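Local coordinates for beta sliding clamp (Bartonella birtlesii LL-WM9, PDB 6PTR), which probably tethers DNA polymerases and other proteins to DNA and makes them processive, acting as a ring-shaped head-to-tail homodimer closed around DNA, at residues 15-18 with 19-23; 214-217 with 218-221; 273-276 with 277-281. All coordinates share one frame; numbering follows the deposited sequence.

Contact 1: residues 15-18 with 19-23; sequences RSQF and FKSLG
Arg15 and Phe19, one turn apart on helix 15-26, form an i to i+4 cation-pi stack at the start of the first helix of the N-terminal clamp domain. The two side chains run side by side in the same direction, and the guanidinium lies nearly flat on the ring, with the planes 23° apart. NH2 of Arg15 sits over the middle of that ring, 3.7 Å from Phe19 CD2, whereas Arg15 CZ is displaced from the ring normal and lies 4.4 Å from the centroid. A sharp bend at chi2 (-94°) turns the arginine chain along the helix toward Phe19. Its position is fixed from outside as well: Arg15 NE donates to Val86 O on helix 79-88, and Tyr83 of the same helix stacks with the Phe19 ring.

Apolar contact is made on a neighbouring strip of the helix, where CE2 of Phe18 meets CD2 of Leu22 at 4.0 Å, the two side chains passing at a slant.

Backbone bonding is regular. Phe19 N donates to Arg15 O at 2.8 Å, Leu22 N to Phe18 O at the same 2.8 Å, and the intervening amides of Lys20 and Ser21 continue the alpha-helical pattern.

The polar side-chain pair is looser. Ser21 OG has a firmer partner in Glu63 OE1, while Gln17, bent at chi2, brings NE2 to within 2.8 Å of Ser21 OG in a weak hydrogen bond whose N-H...O angle is only 127°.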
ATOM      1  N   ARG C  15      -3.134   0.470 -27.745  1.00 24.24           N
ATOM      2  CA  ARG C  15      -2.690   0.047 -26.417  1.00 26.09           C
ATOM      3  C   ARG C  15      -3.657   0.520 -25.332  1.00 25.94           C
ATOM      4  O   ARG C  15      -4.055  -0.259 -24.460  1.00 28.46           O
ATOM      5  CB  ARG C  15      -1.280   0.562 -26.154  1.00 26.87           C
ATOM      6  CG  ARG C  15      -0.766   0.230 -24.764  1.00 28.15           C
ATOM      7  CD  ARG C  15      -1.040   1.368 -23.788  1.00 27.64           C
ATOM      8  NE  ARG C  15      -0.605   1.011 -22.440  1.00 33.65           N
ATOM      9  CZ  ARG C  15      -0.962   1.656 -21.333  1.00 36.49           C
ATOM     10  NH1 ARG C  15      -1.787   2.698 -21.389  1.00 32.96           N
ATOM     11  NH2 ARG C  15      -0.502   1.244 -20.159  1.00 37.89           N
ATOM     12  N   SER C  16      -4.051   1.796 -25.378  1.00 29.82           N
ATOM     13  CA  SER C  16      -4.860   2.348 -24.295  1.00 31.64           C
ATOM     14  C   SER C  16      -6.238   1.705 -24.250  1.00 31.81           C
ATOM     15  O   SER C  16      -6.739   1.377 -23.170  1.00 29.82           O
ATOM     16  CB  SER C  16      -4.971   3.861 -24.439  1.00 45.04           C
ATOM     17  OG  SER C  16      -3.756   4.468 -24.048  1.00 58.14           O
ATOM     18  N   GLN C  17      -6.853   1.500 -25.411  1.00 30.57           N
ATOM     19  CA  GLN C  17      -8.128   0.795 -25.460  1.00 29.27           C
ATOM     20  C   GLN C  17      -7.999  -0.627 -24.924  1.00 24.41           C
ATOM     21  O   GLN C  17      -8.825  -1.080 -24.116  1.00 28.66           O
ATOM     22  CB  GLN C  17      -8.657   0.788 -26.894  1.00 33.02           C
ATOM     23  CG  GLN C  17      -9.802  -0.178 -27.100  1.00 36.13           C
ATOM     24  CD  GLN C  17     -11.041   0.267 -26.368  1.00 50.76           C
ATOM     25  OE1 GLN C  17     -11.594   1.330 -26.659  1.00 54.86           O
ATOM     26  NE2 GLN C  17     -11.479  -0.529 -25.398  1.00 47.28           N
ATOM     27  N   PHE C  18      -6.975  -1.357 -25.374  1.00 23.21           N
ATOM     28  CA  PHE C  18      -6.780  -2.734 -24.935  1.00 22.08           C
ATOM     29  C   PHE C  18      -6.531  -2.811 -23.432  1.00 22.73           C
ATOM     30  O   PHE C  18      -7.038  -3.713 -22.751  1.00 22.57           O
ATOM     31  CB  PHE C  18      -5.607  -3.364 -25.685  1.00 22.24           C
ATOM     32  CG  PHE C  18      -5.461  -4.845 -25.443  1.00 22.44           C
ATOM     33  CD1 PHE C  18      -6.377  -5.731 -25.981  1.00 25.49           C
ATOM     34  CD2 PHE C  18      -4.405  -5.350 -24.711  1.00 30.91           C
ATOM     35  CE1 PHE C  18      -6.266  -7.094 -25.761  1.00 23.87           C
ATOM     36  CE2 PHE C  18      -4.292  -6.724 -24.493  1.00 35.89           C
ATOM     37  CZ  PHE C  18      -5.240  -7.590 -25.026  1.00 26.80           C
ATOM     38  N   PHE C  19      -5.739  -1.875 -22.911  1.00 24.04           N
ATOM     39  CA  PHE C  19      -5.432  -1.836 -21.483  1.00 23.32           C
ATOM     40  C   PHE C  19      -6.692  -1.605 -20.661  1.00 28.72           C
ATOM     41  O   PHE C  19      -6.910  -2.265 -19.637  1.00 24.69           O
ATOM     42  CB  PHE C  19      -4.417  -0.728 -21.233  1.00 26.25           C
ATOM     43  CG  PHE C  19      -3.883  -0.690 -19.826  1.00 28.66           C
ATOM     44  CD1 PHE C  19      -3.252  -1.799 -19.281  1.00 32.24           C
ATOM     45  CD2 PHE C  19      -4.001   0.455 -19.068  1.00 32.34           C
ATOM     46  CE1 PHE C  19      -2.742  -1.760 -17.982  1.00 32.85           C
ATOM     47  CE2 PHE C  19      -3.499   0.503 -17.770  1.00 31.93           C
ATOM     48  CZ  PHE C  19      -2.872  -0.612 -17.233  1.00 28.18           C
ATOM     49  N   LYS C  20      -7.531  -0.660 -21.100  1.00 22.86           N
ATOM     50  CA  LYS C  20      -8.777  -0.387 -20.395  1.00 26.13           C
ATOM     51  C   LYS C  20      -9.676  -1.613 -20.370  1.00 22.51           C
ATOM     52  O   LYS C  20     -10.220  -1.969 -19.319  1.00 25.81           O
ATOM     53  CB  LYS C  20      -9.508   0.791 -21.041  1.00 32.05           C
ATOM     54  CG  LYS C  20     -10.747   1.205 -20.254  1.00 41.07           C
ATOM     55  CD  LYS C  20     -11.357   2.500 -20.771  1.00 51.17           C
ATOM     56  CE  LYS C  20     -12.487   2.982 -19.862  1.00 55.63           C
ATOM     57  NZ  LYS C  20     -11.992   3.538 -18.568  1.00 59.17           N
ATOM     58  N   SER C  21      -9.834  -2.282 -21.516  1.00 24.68           N
ATOM     59  CA  SER C  21     -10.709  -3.448 -21.572  1.00 26.05           C
ATOM     60  C   SER C  21     -10.138  -4.597 -20.754  1.00 24.50           C
ATOM     61  O   SER C  21     -10.858  -5.231 -19.969  1.00 25.84           O
ATOM     62  CB  SER C  21     -10.937  -3.876 -23.028  1.00 23.70           C
ATOM     63  OG  SER C  21     -11.531  -2.823 -23.785  1.00 27.72           O
ATOM     64  N   LEU C  22      -8.835  -4.862 -20.901  1.00 23.30           N
ATOM     65  CA  LEU C  22      -8.186  -5.894 -20.103  1.00 23.16           C
ATOM     66  C   LEU C  22      -8.322  -5.604 -18.615  1.00 24.33           C
ATOM     67  O   LEU C  22      -8.497  -6.526 -17.815  1.00 28.35           O
ATOM     68  CB  LEU C  22      -6.707  -6.001 -20.483  1.00 23.00           C
ATOM     69  CG  LEU C  22      -5.903  -7.186 -19.962  1.00 31.75           C
ATOM     70  CD1 LEU C  22      -6.562  -8.513 -20.331  1.00 27.15           C
ATOM     71  CD2 LEU C  22      -4.482  -7.110 -20.511  1.00 33.04           C
ATOM     72  N   GLY C  23      -8.226  -4.332 -18.222  1.00 23.14           N
ATOM     73  CA  GLY C  23      -8.372  -3.997 -16.822  1.00 24.99           C
ATOM     74  C   GLY C  23      -9.731  -4.380 -16.281  1.00 25.39           C
ATOM     75  O   GLY C  23      -9.858  -4.751 -15.110  1.00 35.11           O
TER

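Contact 2: residues 214-217 with 218-221; sequences VGEL and QKLL
Leu217 and Leu221 lie side by side one turn apart near the end of helix 211-221, in the central domain of the clamp, and show how a single helix can combine apolar, polar and charged contacts within two turns. The branch point of Leu217, its CG, rests against CD1 of Leu221 at 3.9 Å. The same pair is joined through the backbone, for Leu221 N donates to Leu217 O at 2.9 Å in a nearly straight bond.

Gln218 keeps close to the preceding turn. Its N-H bonds to Val214 O at 2.9 Å, and its CG, placed beside its own backbone N (chi1 -80°), comes within 3.2 Å of that same Val214 carbonyl oxygen. A bend at chi2 then carries the amide away from the turn, where NE2 donates to both Gln153 OE1 and Asp150 OD1, so that two bonds hold this buried amide nitrogen.

Glu216 makes the charged contact, an i to i+3 salt bridge. Lys219 NZ approaches OE2 of Glu216 on its syn side at 3.0 Å, 19° out of the carboxylate plane. The two chains get there differently: the lysine is extended beyond CG, while the glutamate is bent and folds its carboxylate alongside, with OE1 of Glu216 3.8 Å from Lys219 CD.

Around this segment, Leu217 and Leu221 pack on Leu149 of helix 142-152, and Leu221 also reaches Leu145 there; the same leucines, with Leu220, also touch the sheet, Leu217 and Leu220 on Phe247 of strand 245-250, Leu220 and Leu221 on Leu242 of strand 237-242.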
ATOM      1  N   VAL C 214     -20.904  -8.663  -6.604  1.00 17.70           N
ATOM      2  CA  VAL C 214     -21.193  -7.305  -6.160  1.00 21.18           C
ATOM      3  C   VAL C 214     -19.937  -6.455  -6.241  1.00 21.81           C
ATOM      4  O   VAL C 214     -19.971  -5.328  -6.733  1.00 19.35           O
ATOM      5  CB  VAL C 214     -21.770  -7.298  -4.735  1.00 21.02           C
ATOM      6  CG1 VAL C 214     -21.849  -5.861  -4.225  1.00 22.65           C
ATOM      7  CG2 VAL C 214     -23.148  -7.961  -4.718  1.00 17.98           C
ATOM      8  N   GLY C 215     -18.810  -6.995  -5.781  1.00 19.11           N
ATOM      9  CA  GLY C 215     -17.584  -6.213  -5.740  1.00 22.35           C
ATOM     10  C   GLY C 215     -17.064  -5.857  -7.121  1.00 24.79           C
ATOM     11  O   GLY C 215     -16.617  -4.730  -7.358  1.00 20.00           O
ATOM     12  N   GLU C 216     -17.134  -6.796  -8.055  1.00 21.01           N
ATOM     13  CA  GLU C 216     -16.664  -6.490  -9.403  1.00 23.30           C
ATOM     14  C   GLU C 216     -17.602  -5.526 -10.111  1.00 18.97           C
ATOM     15  O   GLU C 216     -17.151  -4.636 -10.855  1.00 24.29           O
ATOM     16  CB  GLU C 216     -16.505  -7.780 -10.206  1.00 27.14           C
ATOM     17  CG  GLU C 216     -15.408  -8.667  -9.658  1.00 28.65           C
ATOM     18  CD  GLU C 216     -14.077  -7.937  -9.549  1.00 33.19           C
ATOM     19  OE1 GLU C 216     -13.635  -7.323 -10.550  1.00 33.09           O
ATOM     20  OE2 GLU C 216     -13.494  -7.951  -8.452  1.00 37.27           O
ATOM     21  N   LEU C 217     -18.915  -5.709  -9.929  1.00 21.43           N
ATOM     22  CA  LEU C 217     -19.868  -4.766 -10.488  1.00 20.11           C
ATOM     23  C   LEU C 217     -19.602  -3.370  -9.949  1.00 21.61           C
ATOM     24  O   LEU C 217     -19.576  -2.393 -10.709  1.00 20.76           O
ATOM     25  CB  LEU C 217     -21.293  -5.243 -10.171  1.00 21.65           C
ATOM     26  CG  LEU C 217     -22.515  -4.607 -10.819  1.00 34.13           C
ATOM     27  CD1 LEU C 217     -22.373  -4.601 -12.320  1.00 31.52           C
ATOM     28  CD2 LEU C 217     -23.761  -5.398 -10.388  1.00 28.40           C
ATOM     29  N   GLN C 218     -19.326  -3.270  -8.647  1.00 21.98           N
ATOM     30  CA  GLN C 218     -19.074  -1.975  -8.032  1.00 18.95           C
ATOM     31  C   GLN C 218     -17.819  -1.328  -8.585  1.00 19.85           C
ATOM     32  O   GLN C 218     -17.782  -0.108  -8.780  1.00 25.02           O
ATOM     33  CB  GLN C 218     -18.979  -2.133  -6.515  1.00 20.04           C
ATOM     34  CG  GLN C 218     -20.343  -2.219  -5.889  1.00 23.94           C
ATOM     35  CD  GLN C 218     -20.961  -0.838  -5.718  1.00 31.89           C
ATOM     36  OE1 GLN C 218     -21.390  -0.214  -6.692  1.00 32.25           O
ATOM     37  NE2 GLN C 218     -20.981  -0.345  -4.477  1.00 28.53           N
ATOM     38  N   LYS C 219     -16.780  -2.119  -8.872  1.00 22.47           N
ATOM     39  CA  LYS C 219     -15.574  -1.521  -9.445  1.00 22.60           C
ATOM     40  C   LYS C 219     -15.858  -0.911 -10.816  1.00 25.14           C
ATOM     41  O   LYS C 219     -15.337   0.160 -11.150  1.00 23.51           O
ATOM     42  CB  LYS C 219     -14.458  -2.559  -9.557  1.00 25.09           C
ATOM     43  CG  LYS C 219     -13.861  -2.992  -8.223  1.00 29.03           C
ATOM     44  CD  LYS C 219     -12.963  -4.203  -8.424  1.00 41.26           C
ATOM     45  CE  LYS C 219     -12.408  -4.738  -7.114  1.00 52.73           C
ATOM     46  NZ  LYS C 219     -11.587  -5.962  -7.351  1.00 55.00           N
ATOM     47  N   LEU C 220     -16.675  -1.581 -11.629  1.00 22.87           N
ATOM     48  CA  LEU C 220     -17.035  -0.995 -12.915  1.00 27.04           C
ATOM     49  C   LEU C 220     -17.909   0.238 -12.725  1.00 23.72           C
ATOM     50  O   LEU C 220     -17.667   1.281 -13.343  1.00 28.04           O
ATOM     51  CB  LEU C 220     -17.747  -2.036 -13.779  1.00 25.29           C
ATOM     52  CG  LEU C 220     -18.267  -1.454 -15.096  1.00 29.74           C
ATOM     53  CD1 LEU C 220     -17.101  -0.979 -15.997  1.00 33.48           C
ATOM     54  CD2 LEU C 220     -19.136  -2.457 -15.826  1.00 35.16           C
ATOM     55  N   LEU C 221     -18.922   0.136 -11.859  1.00 21.44           N
ATOM     56  CA  LEU C 221     -19.836   1.250 -11.637  1.00 23.69           C
ATOM     57  C   LEU C 221     -19.133   2.471 -11.049  1.00 27.35           C
ATOM     58  O   LEU C 221     -19.573   3.601 -11.284  1.00 29.70           O
ATOM     59  CB  LEU C 221     -20.986   0.800 -10.737  1.00 24.97           C
ATOM     60  CG  LEU C 221     -21.939  -0.173 -11.442  1.00 21.72           C
ATOM     61  CD1 LEU C 221     -22.952  -0.732 -10.470  1.00 23.67           C
ATOM     62  CD2 LEU C 221     -22.651   0.543 -12.570  1.00 24.53           C
TER

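Contact 3: residues 273-276 with 277-281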
ATOM      1  N   VAL C 273     -27.105  13.677  16.369  1.00 27.62           N
ATOM      2  CA  VAL C 273     -25.773  14.219  16.573  1.00 27.20           C
ATOM      3  C   VAL C 273     -25.294  14.802  15.253  1.00 26.72           C
ATOM      4  O   VAL C 273     -25.763  14.431  14.176  1.00 26.00           O
ATOM      5  CB  VAL C 273     -24.773  13.154  17.091  1.00 27.18           C
ATOM      6  CG1 VAL C 273     -25.187  12.640  18.467  1.00 29.02           C
ATOM      7  CG2 VAL C 273     -24.667  12.005  16.113  1.00 24.01           C
ATOM      8  N   ASN C 274     -24.351  15.728  15.352  1.00 25.20           N
ATOM      9  CA  ASN C 274     -23.626  16.174  14.175  1.00 30.15           C
ATOM     10  C   ASN C 274     -22.780  15.021  13.675  1.00 27.99           C
ATOM     11  O   ASN C 274     -21.922  14.509  14.405  1.00 27.67           O
ATOM     12  CB  ASN C 274     -22.748  17.373  14.501  1.00 27.70           C
ATOM     13  CG  ASN C 274     -21.954  17.851  13.307  1.00 32.52           C
ATOM     14  OD1 ASN C 274     -21.003  17.206  12.877  1.00 28.50           O
ATOM     15  ND2 ASN C 274     -22.338  18.995  12.770  1.00 33.35           N
ATOM     16  N   ARG C 275     -23.010  14.618  12.428  1.00 26.70           N
ATOM     17  CA  ARG C 275     -22.409  13.378  11.951  1.00 28.11           C
ATOM     18  C   ARG C 275     -20.887  13.455  11.955  1.00 26.20           C
ATOM     19  O   ARG C 275     -20.213  12.497  12.351  1.00 22.64           O
ATOM     20  CB  ARG C 275     -22.922  13.051  10.548  1.00 29.75           C
ATOM     21  CG  ARG C 275     -22.401  11.740  10.012  1.00 28.15           C
ATOM     22  CD  ARG C 275     -23.094  11.366   8.751  1.00 31.20           C
ATOM     23  NE  ARG C 275     -22.834  12.360   7.735  1.00 32.76           N
ATOM     24  CZ  ARG C 275     -21.799  12.326   6.905  1.00 44.65           C
ATOM     25  NH1 ARG C 275     -20.929  11.324   6.955  1.00 40.44           N
ATOM     26  NH2 ARG C 275     -21.643  13.293   6.009  1.00 51.66           N
ATOM     27  N   GLN C 276     -20.335  14.577  11.502  1.00 25.81           N
ATOM     28  CA  GLN C 276     -18.889  14.720  11.397  0.51 27.28           C
ATOM     29  C   GLN C 276     -18.242  14.774  12.777  1.00 27.42           C
ATOM     30  O   GLN C 276     -17.192  14.166  13.017  1.00 26.11           O
ATOM     31  CB  GLN C 276     -18.581  15.981  10.581  0.51 30.81           C
ATOM     32  CG  GLN C 276     -19.113  15.964   9.130  0.51 35.74           C
ATOM     33  CD  GLN C 276     -20.640  16.212   8.956  0.51 37.98           C
ATOM     34  OE1 GLN C 276     -21.354  16.643   9.875  0.51 26.22           O
ATOM     35  NE2 GLN C 276     -21.129  15.937   7.749  0.51 36.88           N
ATOM     36  N   ASP C 277     -18.863  15.512  13.697  1.00 29.52           N
ATOM     37  CA  ASP C 277     -18.334  15.591  15.056  1.00 22.03           C
ATOM     38  C   ASP C 277     -18.380  14.233  15.740  1.00 22.96           C
ATOM     39  O   ASP C 277     -17.452  13.866  16.476  1.00 25.65           O
ATOM     40  CB  ASP C 277     -19.131  16.628  15.849  1.00 24.12           C
ATOM     41  CG  ASP C 277     -18.908  18.039  15.350  1.00 36.10           C
ATOM     42  OD1 ASP C 277     -17.922  18.290  14.614  1.00 33.59           O
ATOM     43  OD2 ASP C 277     -19.721  18.910  15.703  1.00 37.81           O
ATOM     44  N   PHE C 278     -19.467  13.481  15.527  1.00 22.09           N
ATOM     45  CA  PHE C 278     -19.595  12.138  16.103  1.00 22.87           C
ATOM     46  C   PHE C 278     -18.563  11.193  15.508  1.00 20.47           C
ATOM     47  O   PHE C 278     -17.883  10.452  16.232  1.00 19.86           O
ATOM     48  CB  PHE C 278     -21.013  11.613  15.855  1.00 21.88           C
ATOM     49  CG  PHE C 278     -21.239  10.204  16.326  1.00 22.79           C
ATOM     50  CD1 PHE C 278     -21.476   9.942  17.665  1.00 24.35           C
ATOM     51  CD2 PHE C 278     -21.210   9.143  15.433  1.00 25.38           C
ATOM     52  CE1 PHE C 278     -21.684   8.644  18.103  1.00 20.90           C
ATOM     53  CE2 PHE C 278     -21.404   7.838  15.870  1.00 22.42           C
ATOM     54  CZ  PHE C 278     -21.658   7.596  17.194  1.00 19.11           C
ATOM     55  N   SER C 279     -18.437  11.202  14.180  1.00 21.16           N
ATOM     56  CA  SER C 279     -17.472  10.331  13.517  1.00 22.32           C
ATOM     57  C   SER C 279     -16.049  10.609  13.990  1.00 22.67           C
ATOM     58  O   SER C 279     -15.286   9.676  14.262  1.00 21.06           O
ATOM     59  CB  SER C 279     -17.568  10.510  11.998  1.00 25.47           C
ATOM     60  OG  SER C 279     -18.850  10.118  11.547  1.00 34.22           O
ATOM     61  N   SER C 280     -15.656  11.884  14.060  1.00 20.85           N
ATOM     62  CA  SER C 280     -14.291  12.206  14.465  0.54 20.72           C
ATOM     63  C   SER C 280     -14.037  11.802  15.912  1.00 19.44           C
ATOM     64  O   SER C 280     -12.958  11.307  16.250  1.00 18.32           O
ATOM     65  CB  SER C 280     -14.020  13.696  14.270  0.54 22.97           C
ATOM     66  OG  SER C 280     -14.168  14.076  12.912  0.54 20.42           O
ATOM     67  N   ALA C 281     -15.028  11.999  16.783  1.00 20.34           N
ATOM     68  CA  ALA C 281     -14.864  11.608  18.188  1.00 18.59           C
ATOM     69  C   ALA C 281     -14.734  10.099  18.343  1.00 17.41           C
ATOM     70  O   ALA C 281     -13.886   9.621  19.107  1.00 17.67           O
ATOM     71  CB  ALA C 281     -16.039  12.121  19.013  1.00 15.88           C
TER
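Phe278 N donates to Asn274 O at 2.9 Å, closing the first turn of helix 275-285 directly where strand 269-274 ends. Asn274 is the N-cap. With its CG anti to the backbone N (chi1 179°), the side chain brings OD1 to the N-H of Asp277, and OD1 of Asn274 accepts from Asp277 N at 2.8 Å along an almost straight N-H...O line (168°). The Asp277 carboxylate, meanwhile, stacks across the Asn274 amide with the planes 21° apart, and its OD2 lies 3.4 Å from Asn274 CG. A negative charge in this first turn would be expected to sit well with the helix dipole.

Arg275 O accepts two bonds, from Ser279 N and Ser279 OG, each at 2.9 Å, and the two donors arrive from opposite faces of its plane. The hydroxyl is thereby turned back onto its own helix.

On the apolar side, the CG2 methyl of Val273 touches Phe278 CB at 3.7 Å and leans obliquely on the ring, linking the last part of the strand to the helix that follows it.

Arg275 reaches outward, with NE bonded to Ser348 O and NH1 to Ala343 O. Phe278 meets Phe353 of strand 350-355 edge-to-face and also touches Leu339 of helix 336-345 and Leu321 of strand 315-322.

Each contact belongs to a different clamp domain and lies on a helix or, for contact 3, at the junction of strand 269-274 with helix 275-285; the partner helices are 79-88, 142-152 and 336-345 in turn. In this family such helices line the inside of the ring, around the DNA. Contacts 1 and 2 have centres about 17 Å apart and nearest atoms about 6 Å apart; residues just past each bridge the gap weakly, through long ion pairs of Lys20 with Glu223 and Glu216 with Arg27. Contact 3 is remote, its centre about 29 Å from that of contact 2 and 42 Å from that of contact 1. Pairing of side chains three to five residues apart thus recurs with different chemistry.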